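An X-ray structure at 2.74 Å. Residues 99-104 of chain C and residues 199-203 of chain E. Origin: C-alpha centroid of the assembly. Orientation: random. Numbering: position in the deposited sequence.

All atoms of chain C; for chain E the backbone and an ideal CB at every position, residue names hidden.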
# COMPACT_ATOMS: atom_id res chain seq x y z
N PHE C 99 -19.95 -39.02 -2.33
CA PHE C 99 -21.26 -38.64 -1.86
C PHE C 99 -21.30 -38.58 -0.36
O PHE C 99 -20.48 -39.21 0.29
CB PHE C 99 -22.33 -39.60 -2.39
CG PHE C 99 -22.09 -41.03 -2.03
CD1 PHE C 99 -22.78 -41.57 -0.97
CD2 PHE C 99 -21.18 -41.83 -2.72
CE1 PHE C 99 -22.62 -42.90 -0.60
CE2 PHE C 99 -20.99 -43.16 -2.34
CZ PHE C 99 -21.73 -43.70 -1.29
N MET C 100 -22.24 -37.80 0.15
CA MET C 100 -22.36 -37.62 1.59
C MET C 100 -23.20 -38.74 2.19
O MET C 100 -24.19 -39.15 1.63
CB MET C 100 -22.87 -36.22 1.96
CG MET C 100 -24.35 -36.00 1.82
SD MET C 100 -24.78 -34.29 2.18
CE MET C 100 -24.97 -34.35 3.96
N THR C 101 -22.79 -39.22 3.35
CA THR C 101 -23.55 -40.23 4.09
C THR C 101 -24.44 -39.63 5.15
O THR C 101 -25.51 -40.13 5.46
CB THR C 101 -22.63 -41.24 4.78
OG1 THR C 101 -21.90 -40.61 5.85
CG2 THR C 101 -21.70 -41.89 3.74
N SER C 102 -23.98 -38.52 5.72
CA SER C 102 -24.68 -37.82 6.76
C SER C 102 -24.06 -36.45 6.93
O SER C 102 -22.95 -36.20 6.44
CB SER C 102 -24.49 -38.59 8.05
OG SER C 102 -23.12 -38.70 8.40
N PHE C 103 -24.74 -35.57 7.65
CA PHE C 103 -24.09 -34.37 8.18
C PHE C 103 -23.23 -34.81 9.36
O PHE C 103 -23.50 -35.84 9.97
CB PHE C 103 -25.12 -33.37 8.64
CG PHE C 103 -25.93 -32.80 7.53
CD1 PHE C 103 -25.55 -31.62 6.90
CD2 PHE C 103 -27.11 -33.40 7.14
CE1 PHE C 103 -26.34 -31.09 5.90
CE2 PHE C 103 -27.90 -32.88 6.13
CZ PHE C 103 -27.51 -31.72 5.51
N ILE C 104 -22.20 -34.05 9.69
CA ILE C 104 -21.35 -34.40 10.82
C ILE C 104 -22.12 -34.14 12.11
O ILE C 104 -22.26 -35.02 12.92
CB ILE C 104 -20.00 -33.63 10.83
CG1 ILE C 104 -19.25 -33.95 9.55
CG2 ILE C 104 -19.16 -34.02 12.01
CD1 ILE C 104 -17.77 -33.64 9.50
N UNK E 199 -33.32 -36.11 2.79
CA UNK E 199 -32.74 -37.36 2.38
C UNK E 199 -31.24 -37.35 2.31
O UNK E 199 -30.67 -38.21 1.65
CB UNK E 199 -33.31 -37.76 1.02
N UNK E 200 -30.60 -36.41 2.99
CA UNK E 200 -29.14 -36.39 3.01
C UNK E 200 -28.55 -36.89 4.33
O UNK E 200 -27.34 -37.09 4.43
CB UNK E 200 -28.64 -34.97 2.74
N UNK E 201 -29.42 -37.10 5.33
CA UNK E 201 -28.95 -37.37 6.70
C UNK E 201 -28.74 -38.85 7.04
O UNK E 201 -28.20 -39.18 8.10
CB UNK E 201 -29.95 -36.78 7.69
N UNK E 202 -29.13 -39.73 6.12
CA UNK E 202 -29.00 -41.16 6.32
C UNK E 202 -30.06 -41.67 7.27
O UNK E 202 -29.88 -42.76 7.84
CB UNK E 202 -27.61 -41.50 6.85
N UNK E 203 -31.14 -40.91 7.44
CA UNK E 203 -32.26 -41.27 8.31
C UNK E 203 -33.51 -41.53 7.48
O UNK E 203 -34.15 -42.58 7.61
CB UNK E 203 -32.52 -40.17 9.34

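Position 199 of chain E offers little evidence from chain C: nothing of that stretch lies within 5.5 Å of its ideal CB. The backbone is more telling. With phi/psi of 71/20°, the residue sits in the left-handed region, which favours glycine by itself, although asparagine or aspartate can also adopt it. The deposited residue is E:Gly199, which makes no contact with chain C.

At position 200, phi/psi of -104/-9° sets no special demand, so the surroundings must decide. CA-to-CB points sideways relative to chain C, yet the ideal CB lies 3.9 Å from CE of C:Met100 and 4.1 Å from CE2 of C:Phe103. A methyl group and an aromatic ring offer neither charge nor a hydrogen-bonding group, so an apolar side chain is indicated; leucine, isoleucine, valine or methionine would all be reasonable. The deposited residue is E:Leu200, with chi1 in the m well and chi2 off-rotamer at 148°. Its CB packs 3.9 Å from CE of C:Met100, and its CD1 lies 4.0 Å from CZ of C:Phe103, approaching the ring obliquely. Of the five residues, it has the largest area covered by chain C, 78 Å². Its backbone also takes part: O of E:Leu200 is 3.6 Å from CA of C:Ser102, a packing contact.

Position 201 takes part in the closest CA–CA pair of the two stretches, its CA 4.3 Å from CA of C:Ser102, but its CA-to-CB bond points away. The ideal CB is 4.5 Å from CD2 of C:Phe103, and beyond it the side chain is free of chain C. Many residues would suit, polar or apolar. The deposited E:Asp201 places its CB at the edge of the C:Phe103 ring, 4.4 Å from CD2, and turns its carboxylate back to its own chain: OD1 accepts a hydrogen bond from N of position 203 at 3.2 Å, with an N-H...O angle of 157°. OD2 is hydrogen-bonded elsewhere in the structure.

Position 202 is the most constrained. Its CA-to-CB direction is toward chain C, and the ideal CB would stand 2.9 Å from O of C:Thr101, a clash. Phi/psi of 76/20° independently favours glycine, so both lines of evidence agree. E:Gly202 is deposited; its N comes 3.7 Å from O of C:Thr101, without a hydrogen bond between them.

At position 203, CA-to-CB points sideways and the ideal CB has no chain C atom within 5.5 Å, leaving the choice open. The deposited E:Ile203 (chi1 m, chi2 t) keeps its side chain at least 7.4 Å from chain C.

Chain E (199-203) GLDGI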
# COMPACT_ATOMS: atom_id res chain seq x y z
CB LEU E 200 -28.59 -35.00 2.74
CG LEU E 200 -29.17 -34.14 1.62
CD1 LEU E 200 -29.10 -32.65 1.94
CD2 LEU E 200 -28.48 -34.44 0.32
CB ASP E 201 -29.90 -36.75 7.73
CG ASP E 201 -31.36 -37.14 7.53
OD1 ASP E 201 -31.67 -37.91 6.61
OD2 ASP E 201 -32.20 -36.64 8.31
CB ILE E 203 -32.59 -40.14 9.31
CG1 ILE E 203 -31.40 -39.86 10.23
CG2 ILE E 203 -33.82 -40.50 10.13
CD1 ILE E 203 -31.54 -38.62 11.12
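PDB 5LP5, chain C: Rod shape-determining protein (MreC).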